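Local coordinates for protein MlnE (Bacillus amyloliquefaciens subsp. plantarum, PDB 5D2E) that probably reduces beta-keto groups of polyketide intermediates with NADPH, as the N-terminal B-type ketoreductase domain of the macrolactin assembly line, at residues A[192-197]-A[417-422]; A[408-413]-A[423-428]. All coordinates share one frame; numbering follows the deposited sequence.

Contact 1 (A[192-197]-A[417-422]); sequences ESFLKT and GQSDYA. With NAP (NADP nicotinamide-adenine-dinucleotide phosphate), chain B.
F194 and T197 reach from helix 186-201 to S419, and S193 and T197 to A422, where the first turns of helix 419-437 meet the other half of this polyketide-synthase ketoreductase. Such domains pair a Rossmann-like structural half with an NADPH-binding half of the short-chain dehydrogenase fold, and the contact lies at their buried junction. The F194 ring turns its edge to S419: CD1 lies 3.6 Å from S419 O, close to the ring plane, while CE1 approaches S419 OG at 3.7 Å. CG is anti to the backbone N (chi1 180°); away from this edge the ring also packs on L152, L155 and F159 of helix 141-164. One turn on, T197 touches with both branches. Its methyl CG2 lies 3.8 Å from A422 CB and also packs on S419 CA, while OG1 comes within 3.6 Å of S419 N and makes a weak hydrogen bond to N415 O. S193 supplies the third point, its CB 3.5 Å from A422 O; its hydroxyl is hydrogen-bonded to A411 O. No hydrogen bond joins the two segments directly, so the helices meet through small side chains, one ring edge and backbone atoms. On the other helix, D420 points away from helix 186-201 and forms a salt bridge with K372. The neighbouring Y421 likewise leaves the interface, its CG anti to the backbone N (chi1 -176°), and extends into the cofactor pocket. There the ribose hydroxyl of NADP meets it near the plane of its ring, at the edge: Y421 OH is hydrogen-bonded to NAP O2D, though the modelled separation of 2.4 Å is doubtfully short.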
ATOM      1  N   GLU A 192      -3.013  -7.060   0.536  1.00 24.71           N
ATOM      2  CA  GLU A 192      -4.376  -6.961   0.160  1.00 28.57           C
ATOM      3  C   GLU A 192      -4.538  -6.186  -1.176  1.00 27.19           C
ATOM      4  O   GLU A 192      -5.325  -6.594  -2.013  1.00 28.15           O
ATOM      5  CB  GLU A 192      -5.167  -6.239   1.235  1.00 31.56           C
ATOM      6  CG  GLU A 192      -6.636  -6.046   0.882  1.00 41.72           C
ATOM      7  CD  GLU A 192      -7.288  -4.863   1.622  1.00 55.66           C
ATOM      8  OE1 GLU A 192      -6.571  -4.075   2.298  1.00 62.88           O
ATOM      9  OE2 GLU A 192      -8.529  -4.728   1.516  1.00 64.80           O
ATOM     10  N   SER A 193      -3.792  -5.086  -1.328  1.00 27.03           N
ATOM     11  CA  SER A 193      -3.843  -4.225  -2.541  1.00 26.39           C
ATOM     12  C   SER A 193      -3.355  -5.020  -3.750  1.00 27.30           C
ATOM     13  O   SER A 193      -3.953  -4.973  -4.771  1.00 28.22           O
ATOM     14  CB  SER A 193      -2.926  -3.044  -2.352  1.00 27.47           C
ATOM     15  OG  SER A 193      -3.285  -2.271  -1.244  1.00 29.39           O
ATOM     16  N   PHE A 194      -2.315  -5.851  -3.580  1.00 27.79           N
ATOM     17  CA  PHE A 194      -1.840  -6.765  -4.633  1.00 27.16           C
ATOM     18  C   PHE A 194      -2.934  -7.782  -4.986  1.00 28.07           C
ATOM     19  O   PHE A 194      -3.236  -7.995  -6.161  1.00 26.09           O
ATOM     20  CB  PHE A 194      -0.552  -7.450  -4.120  1.00 27.57           C
ATOM     21  CG  PHE A 194       0.061  -8.410  -5.049  1.00 28.14           C
ATOM     22  CD1 PHE A 194       0.940  -7.959  -6.037  1.00 29.82           C
ATOM     23  CD2 PHE A 194      -0.199  -9.760  -4.929  1.00 30.12           C
ATOM     24  CE1 PHE A 194       1.492  -8.842  -6.935  1.00 31.85           C
ATOM     25  CE2 PHE A 194       0.359 -10.660  -5.810  1.00 30.88           C
ATOM     26  CZ  PHE A 194       1.203 -10.183  -6.816  1.00 30.58           C
ATOM     27  N   LEU A 195      -3.503  -8.442  -3.990  1.00 25.91           N
ATOM     28  CA  LEU A 195      -4.487  -9.496  -4.252  1.00 26.60           C
ATOM     29  C   LEU A 195      -5.740  -8.982  -4.946  1.00 27.94           C
ATOM     30  O   LEU A 195      -6.342  -9.677  -5.803  1.00 28.72           O
ATOM     31  CB  LEU A 195      -4.907 -10.191  -2.937  1.00 27.12           C
ATOM     32  CG  LEU A 195      -3.785 -10.927  -2.191  1.00 27.08           C
ATOM     33  CD1 LEU A 195      -4.208 -11.350  -0.805  1.00 28.94           C
ATOM     34  CD2 LEU A 195      -3.359 -12.142  -3.006  1.00 27.36           C
ATOM     35  N   LYS A 196      -6.184  -7.810  -4.566  1.00 27.99           N
ATOM     36  CA  LYS A 196      -7.361  -7.210  -5.211  1.00 30.51           C
ATOM     37  C   LYS A 196      -7.056  -7.031  -6.680  1.00 27.99           C
ATOM     38  O   LYS A 196      -7.920  -7.207  -7.512  1.00 28.61           O
ATOM     39  CB  LYS A 196      -7.655  -5.821  -4.658  1.00 31.79           C
ATOM     40  CG  LYS A 196      -8.376  -5.819  -3.344  1.00 37.11           C
ATOM     41  CD  LYS A 196      -8.576  -4.350  -2.963  1.00 38.56           C
ATOM     42  CE  LYS A 196      -9.728  -4.203  -2.025  1.00 42.11           C
ATOM     43  NZ  LYS A 196      -9.419  -2.980  -1.256  1.00 44.59           N
ATOM     44  N   THR A 197      -5.819  -6.688  -7.003  1.00 26.90           N
ATOM     45  CA  THR A 197      -5.520  -6.501  -8.453  1.00 30.75           C
ATOM     46  C   THR A 197      -5.312  -7.827  -9.187  1.00 31.41           C
ATOM     47  O   THR A 197      -5.756  -7.966 -10.312  1.00 31.61           O
ATOM     48  CB  THR A 197      -4.626  -5.274  -8.830  1.00 36.39           C
ATOM     49  OG1 THR A 197      -3.848  -5.413 -10.098  1.00 37.70           O
ATOM     50  CG2 THR A 197      -3.950  -4.653  -7.707  1.00 27.31           C
ATOM     51  N   GLY A 417      -3.199  -4.535 -14.046  1.00 30.65           N
ATOM     52  CA  GLY A 417      -1.915  -3.992 -14.467  1.00 31.40           C
ATOM     53  C   GLY A 417      -1.107  -3.207 -13.433  1.00 32.14           C
ATOM     54  O   GLY A 417       0.058  -2.943 -13.643  1.00 32.61           O
ATOM     55  N   GLN A 418      -1.695  -2.908 -12.292  1.00 30.66           N
ATOM     56  CA  GLN A 418      -1.017  -2.057 -11.306  1.00 33.32           C
ATOM     57  C   GLN A 418      -0.729  -2.838 -10.024  1.00 31.53           C
ATOM     58  O   GLN A 418      -0.723  -2.230  -8.950  1.00 29.02           O
ATOM     59  CB  GLN A 418      -1.951  -0.938 -10.905  1.00 36.16           C
ATOM     60  CG  GLN A 418      -2.597  -0.147 -12.011  1.00 44.84           C
ATOM     61  CD  GLN A 418      -3.487   0.958 -11.407  1.00 49.53           C
ATOM     62  OE1 GLN A 418      -4.645   0.731 -10.945  1.00 45.18           O
ATOM     63  NE2 GLN A 418      -2.929   2.150 -11.373  1.00 41.25           N
ATOM     64  N   SER A 419      -0.514  -4.154 -10.097  1.00 28.10           N
ATOM     65  CA  SER A 419      -0.498  -4.943  -8.845  1.00 29.31           C
ATOM     66  C   SER A 419       0.629  -4.522  -7.839  1.00 27.89           C
ATOM     67  O   SER A 419       0.375  -4.435  -6.625  1.00 27.77           O
ATOM     68  CB  SER A 419      -0.446  -6.430  -9.137  1.00 28.02           C
ATOM     69  OG  SER A 419       0.712  -6.728  -9.818  1.00 26.43           O
ATOM     70  N   ASP A 420       1.824  -4.293  -8.341  1.00 26.54           N
ATOM     71  CA  ASP A 420       2.987  -3.946  -7.554  1.00 27.44           C
ATOM     72  C   ASP A 420       2.911  -2.485  -7.144  1.00 29.87           C
ATOM     73  O   ASP A 420       3.243  -2.131  -6.004  1.00 26.27           O
ATOM     74  CB  ASP A 420       4.317  -4.213  -8.247  1.00 29.02           C
ATOM     75  CG  ASP A 420       4.351  -3.742  -9.728  1.00 31.07           C
ATOM     76  OD1 ASP A 420       3.285  -3.394 -10.279  1.00 36.91           O
ATOM     77  OD2 ASP A 420       5.439  -3.709 -10.292  1.00 30.13           O
ATOM     78  N   TYR A 421       2.379  -1.658  -8.032  1.00 28.21           N
ATOM     79  CA  TYR A 421       2.143  -0.223  -7.723  1.00 29.36           C
ATOM     80  C   TYR A 421       1.117  -0.081  -6.602  1.00 26.94           C
ATOM     81  O   TYR A 421       1.306   0.714  -5.665  1.00 26.65           O
ATOM     82  CB  TYR A 421       1.683   0.513  -8.992  1.00 28.02           C
ATOM     83  CG  TYR A 421       1.483   2.001  -8.874  1.00 29.57           C
ATOM     84  CD1 TYR A 421       2.568   2.883  -8.807  1.00 29.67           C
ATOM     85  CD2 TYR A 421       0.205   2.540  -8.918  1.00 30.81           C
ATOM     86  CE1 TYR A 421       2.381   4.260  -8.708  1.00 31.56           C
ATOM     87  CE2 TYR A 421       0.011   3.921  -8.843  1.00 31.93           C
ATOM     88  CZ  TYR A 421       1.092   4.753  -8.741  1.00 33.71           C
ATOM     89  OH  TYR A 421       0.845   6.089  -8.674  1.00 40.00           O
ATOM     90  N   ALA A 422       0.018  -0.829  -6.693  1.00 27.49           N
ATOM     91  CA  ALA A 422      -1.031  -0.828  -5.697  1.00 25.29           C
ATOM     92  C   ALA A 422      -0.444  -1.273  -4.350  1.00 27.14           C
ATOM     93  O   ALA A 422      -0.666  -0.608  -3.337  1.00 25.26           O
ATOM     94  CB  ALA A 422      -2.163  -1.722  -6.129  1.00 28.49           C
TER
HETATM   95  PA  NAP B 601       6.205  11.908 -11.878  1.00 37.79           P
HETATM   96  O1A NAP B 601       6.090  13.280 -12.595  1.00 39.96           O
HETATM   97  O2A NAP B 601       6.897  10.709 -12.500  1.00 38.21           O
HETATM   98  O5B NAP B 601       7.048  12.274 -10.558  1.00 34.52           O
HETATM   99  C5B NAP B 601       7.560  11.223  -9.749  1.00 34.33           C
HETATM  100  C4B NAP B 601       9.001  11.610  -9.529  1.00 32.59           C
HETATM  101  O4B NAP B 601       9.606  10.591  -8.704  1.00 31.32           O
HETATM  102  C3B NAP B 601       9.866  11.675 -10.818  1.00 37.75           C
HETATM  103  O3B NAP B 601      10.266  13.022 -11.088  1.00 36.49           O
HETATM  104  C2B NAP B 601      11.107  10.829 -10.485  1.00 34.25           C
HETATM  105  O2B NAP B 601      12.282  11.466 -10.900  1.00 33.34           O
HETATM  106  C1B NAP B 601      10.993  10.655  -8.952  1.00 32.37           C
HETATM  107  N9A NAP B 601      11.565   9.416  -8.442  1.00 33.48           N
HETATM  108  C8A NAP B 601      11.267   8.115  -8.826  1.00 32.99           C
HETATM  109  N7A NAP B 601      12.059   7.207  -8.157  1.00 31.38           N
HETATM  110  C5A NAP B 601      12.806   7.920  -7.289  1.00 31.69           C
HETATM  111  C6A NAP B 601      13.826   7.615  -6.312  1.00 31.87           C
HETATM  112  N6A NAP B 601      14.135   6.293  -6.105  1.00 36.22           N
HETATM  113  N1A NAP B 601      14.464   8.683  -5.653  1.00 29.97           N
HETATM  114  C2A NAP B 601      14.103   9.956  -5.903  1.00 33.64           C
HETATM  115  N3A NAP B 601      13.153  10.311  -6.811  1.00 35.38           N
HETATM  116  C4A NAP B 601      12.503   9.375  -7.510  1.00 32.23           C
HETATM  117  O3  NAP B 601       4.741  11.409 -11.360  1.00 39.12           O
HETATM  118  PN  NAP B 601       3.569  12.331 -10.719  1.00 41.92           P
HETATM  119  O1N NAP B 601       2.338  12.283 -11.607  1.00 44.91           O
HETATM  120  O2N NAP B 601       4.258  13.570 -10.208  1.00 40.25           O
HETATM  121  O5D NAP B 601       3.106  11.564  -9.373  1.00 47.23           O
HETATM  122  C5D NAP B 601       3.916  11.826  -8.190  1.00 47.29           C
HETATM  123  C4D NAP B 601       3.504  10.940  -7.005  1.00 45.78           C
HETATM  124  O4D NAP B 601       2.105  10.985  -6.763  1.00 42.29           O
HETATM  125  C3D NAP B 601       3.841   9.478  -7.324  1.00 46.67           C
HETATM  126  O3D NAP B 601       4.425   8.884  -6.179  1.00 40.74           O
HETATM  127  C2D NAP B 601       2.515   8.844  -7.703  1.00 49.10           C
HETATM  128  O2D NAP B 601       2.491   7.411  -7.449  1.00 49.66           O
HETATM  129  C1D NAP B 601       1.471   9.680  -6.909  1.00 46.46           C
HETATM  130  N1N NAP B 601       0.171   9.685  -7.628  1.00 48.81           N
HETATM  131  C2N NAP B 601      -0.011  10.432  -8.778  1.00 47.89           C
HETATM  132  C3N NAP B 601      -1.213  10.470  -9.508  1.00 47.03           C
HETATM  133  C7N NAP B 601      -1.388  11.335 -10.787  1.00 50.30           C
HETATM  134  O7N NAP B 601      -2.437  11.289 -11.436  1.00 41.04           O
HETATM  135  N7N NAP B 601      -0.446  12.178 -11.234  1.00 47.65           N
HETATM  136  C4N NAP B 601      -2.264   9.667  -9.042  1.00 41.10           C
HETATM  137  C5N NAP B 601      -2.066   8.877  -7.902  1.00 45.13           C
HETATM  138  C6N NAP B 601      -0.851   8.913  -7.192  1.00 47.13           C
HETATM  139  P2B NAP B 601      13.688  10.683 -11.239  1.00 36.08           P
HETATM  140  O1X NAP B 601      13.434   9.668 -12.345  1.00 36.16           O
HETATM  141  O2X NAP B 601      14.690  11.818 -11.621  1.00 36.27           O
HETATM  142  O3X NAP B 601      14.074   9.987  -9.963  1.00 39.49           O

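Contact 2 (A[408-413]-A[423-428]); sequences SLSAVL and FANGCM
A411 and S408 pack on G426 and N425 in a small, buried contact between the loop that follows strand 402-408 and the middle of helix 419-437, inside the cofactor-binding half of the ketoreductase. The loop turns through one short 3-10 segment, secured by A411 N bonding to S408 O and by L409 O, which accepts from both V412 N and L413 N. This turn points A411 at the helix, its CB 3.7 Å from G426 N and 4.1 Å from N425 CB. A411 and G426 bring the two backbones close, their CA atoms 4.9 Å apart. Beside this pair the flat amide of N425 is overlaid by S408: S408 CB sits almost directly above N425 CG at 3.6 Å, and S408 N lies over the same face, 3.6 Å from N425 OD1. The amide's polar atoms are engaged by other residues, ND2 giving a hydrogen bond to Y421 O one turn earlier and OD1 accepting from K384 NZ, which also bonds to NADP. Meanwhile S408 OG, anti to its backbone N (chi1 168°), is turned to S410 OG, 2.9 Å away, in a hydrogen bond that either hydroxyl could donate. S410 in turn packs against Y421, and S408 touches the NADP. The spacing of Y421 and N425 matches the Y-x-x-x-N pattern of polyketide-synthase ketoreductases, a variant of the Y-x-x-x-K of classical short-chain dehydrogenases, and K384 and S408 are probably the active-site lysine and serine of the ketoreductase group, the lysine coming from earlier in the chain. With its two ends bonded and one face under S408, the N425 amide is limited in its rotation, which is consistent with a second-shell position holding the K384 amine beside the cofactor.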
ATOM      1  N   SER A 408      -1.895   6.312  -3.637  1.00 28.20           N
ATOM      2  CA  SER A 408      -2.728   6.194  -4.777  1.00 28.65           C
ATOM      3  C   SER A 408      -3.973   5.473  -4.389  1.00 28.85           C
ATOM      4  O   SER A 408      -3.969   4.539  -3.578  1.00 26.84           O
ATOM      5  CB  SER A 408      -1.969   5.418  -5.889  1.00 28.95           C
ATOM      6  OG  SER A 408      -2.851   5.038  -6.927  1.00 29.19           O
ATOM      7  N   LEU A 409      -5.071   5.902  -4.981  1.00 27.53           N
ATOM      8  CA  LEU A 409      -6.306   5.226  -4.925  1.00 27.66           C
ATOM      9  C   LEU A 409      -6.251   3.792  -5.464  1.00 27.72           C
ATOM     10  O   LEU A 409      -7.065   2.960  -5.033  1.00 27.53           O
ATOM     11  CB  LEU A 409      -7.383   6.046  -5.627  1.00 32.36           C
ATOM     12  CG  LEU A 409      -8.850   5.705  -5.431  1.00 34.33           C
ATOM     13  CD1 LEU A 409      -9.251   5.846  -3.967  1.00 34.19           C
ATOM     14  CD2 LEU A 409      -9.672   6.630  -6.327  1.00 39.26           C
ATOM     15  N   SER A 410      -5.256   3.467  -6.288  1.00 27.09           N
ATOM     16  CA  SER A 410      -5.002   2.098  -6.699  1.00 28.04           C
ATOM     17  C   SER A 410      -4.746   1.124  -5.511  1.00 30.42           C
ATOM     18  O   SER A 410      -4.945  -0.069  -5.659  1.00 29.50           O
ATOM     19  CB  SER A 410      -3.865   2.019  -7.696  1.00 29.06           C
ATOM     20  OG  SER A 410      -2.586   2.152  -7.059  1.00 29.94           O
ATOM     21  N   ALA A 411      -4.343   1.657  -4.344  1.00 29.43           N
ATOM     22  CA  ALA A 411      -4.136   0.795  -3.150  1.00 31.14           C
ATOM     23  C   ALA A 411      -5.457   0.226  -2.657  1.00 30.66           C
ATOM     24  O   ALA A 411      -5.537  -0.854  -2.012  1.00 29.14           O
ATOM     25  CB  ALA A 411      -3.407   1.583  -2.048  1.00 28.08           C
ATOM     26  N   VAL A 412      -6.521   0.918  -2.980  1.00 29.38           N
ATOM     27  CA  VAL A 412      -7.849   0.593  -2.517  1.00 30.32           C
ATOM     28  C   VAL A 412      -8.786   0.089  -3.596  1.00 35.55           C
ATOM     29  O   VAL A 412      -9.589  -0.801  -3.342  1.00 35.70           O
ATOM     30  CB  VAL A 412      -8.485   1.818  -1.777  1.00 34.77           C
ATOM     31  CG1 VAL A 412      -9.884   1.448  -1.376  1.00 42.64           C
ATOM     32  CG2 VAL A 412      -7.698   2.126  -0.496  1.00 34.65           C
ATOM     33  N   LEU A 413      -8.697   0.653  -4.804  1.00 31.59           N
ATOM     34  CA  LEU A 413      -9.507   0.227  -5.907  1.00 33.38           C
ATOM     35  C   LEU A 413      -8.524   0.011  -7.061  1.00 35.23           C
ATOM     36  O   LEU A 413      -8.309   0.910  -7.906  1.00 39.58           O
ATOM     37  CB  LEU A 413     -10.477   1.363  -6.258  1.00 36.39           C
ATOM     38  CG  LEU A 413     -11.445   1.882  -5.183  1.00 38.35           C
ATOM     39  CD1 LEU A 413     -11.977   3.263  -5.573  1.00 39.28           C
ATOM     40  CD2 LEU A 413     -12.587   0.900  -4.962  1.00 42.68           C
ATOM     41  N   PHE A 423       0.369  -2.343  -4.368  1.00 26.73           N
ATOM     42  CA  PHE A 423       1.046  -2.828  -3.168  1.00 26.80           C
ATOM     43  C   PHE A 423       1.955  -1.745  -2.559  1.00 28.99           C
ATOM     44  O   PHE A 423       1.925  -1.507  -1.343  1.00 24.82           O
ATOM     45  CB  PHE A 423       1.867  -4.078  -3.503  1.00 25.23           C
ATOM     46  CG  PHE A 423       2.781  -4.511  -2.399  1.00 24.67           C
ATOM     47  CD1 PHE A 423       2.287  -5.316  -1.384  1.00 26.69           C
ATOM     48  CD2 PHE A 423       4.052  -4.062  -2.318  1.00 25.94           C
ATOM     49  CE1 PHE A 423       3.078  -5.740  -0.355  1.00 28.68           C
ATOM     50  CE2 PHE A 423       4.856  -4.411  -1.230  1.00 29.10           C
ATOM     51  CZ  PHE A 423       4.363  -5.279  -0.266  1.00 29.62           C
ATOM     52  N   ALA A 424       2.812  -1.151  -3.395  1.00 26.77           N
ATOM     53  CA  ALA A 424       3.765  -0.174  -2.927  1.00 26.93           C
ATOM     54  C   ALA A 424       3.045   1.024  -2.210  1.00 25.97           C
ATOM     55  O   ALA A 424       3.450   1.471  -1.130  1.00 26.46           O
ATOM     56  CB  ALA A 424       4.640   0.294  -4.040  1.00 27.41           C
ATOM     57  N   ASN A 425       1.951   1.487  -2.783  1.00 26.02           N
ATOM     58  CA  ASN A 425       1.236   2.569  -2.212  1.00 25.34           C
ATOM     59  C   ASN A 425       0.566   2.096  -0.916  1.00 25.41           C
ATOM     60  O   ASN A 425       0.579   2.804   0.088  1.00 25.64           O
ATOM     61  CB  ASN A 425       0.246   3.132  -3.204  1.00 27.47           C
ATOM     62  CG  ASN A 425       0.958   4.043  -4.236  1.00 27.23           C
ATOM     63  OD1 ASN A 425       1.436   5.109  -3.886  1.00 27.98           O
ATOM     64  ND2 ASN A 425       1.105   3.560  -5.466  1.00 28.69           N
ATOM     65  N   GLY A 426       0.040   0.863  -0.926  1.00 24.37           N
ATOM     66  CA  GLY A 426      -0.644   0.319   0.243  1.00 24.80           C
ATOM     67  C   GLY A 426       0.327   0.166   1.402  1.00 26.94           C
ATOM     68  O   GLY A 426      -0.066   0.307   2.578  1.00 25.57           O
ATOM     69  N   CYS A 427       1.593  -0.075   1.081  1.00 25.25           N
ATOM     70  CA  CYS A 427       2.631  -0.139   2.076  1.00 25.74           C
ATOM     71  C   CYS A 427       2.846   1.217   2.814  1.00 28.30           C
ATOM     72  O   CYS A 427       2.902   1.230   4.041  1.00 26.79           O
ATOM     73  CB  CYS A 427       3.864  -0.698   1.469  1.00 32.31           C
ATOM     74  SG  CYS A 427       5.126  -0.933   2.688  1.00 40.98           S
ATOM     75  N   MET A 428       2.868   2.330   2.100  1.00 25.40           N
ATOM     76  CA  MET A 428       2.864   3.635   2.738  1.00 25.77           C
ATOM     77  C   MET A 428       1.671   3.856   3.620  1.00 24.47           C
ATOM     78  O   MET A 428       1.797   4.427   4.690  1.00 25.93           O
ATOM     79  CB  MET A 428       2.945   4.774   1.696  1.00 26.90           C
ATOM     80  CG  MET A 428       4.157   4.659   0.836  1.00 27.15           C
ATOM     81  SD  MET A 428       4.642   6.080  -0.140  1.00 27.43           S
ATOM     82  CE  MET A 428       3.178   6.377  -1.131  1.00 29.35           C
TER

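From the N terminus, the chain reaches helix 186-201 after the first strands of the structural half, then runs some 220 residues, including much of the NADP-binding half, before 417-422 returns to it and contact 1 closes this long loop. Contact 2 closes a much shorter one, of ten residues, between the end of strand 402-408 and helix 419-437. The two cross, since 408-413 precedes 417-422 and 423-428 follows it. Successive turns of helix 419-437 therefore serve both. The two also touch directly: besides the S193 hydroxyl, K196 NZ lies 3.0 Å from V412 O, a probable hydrogen bond that ties the structural half to the loop bordering the NADP pocket.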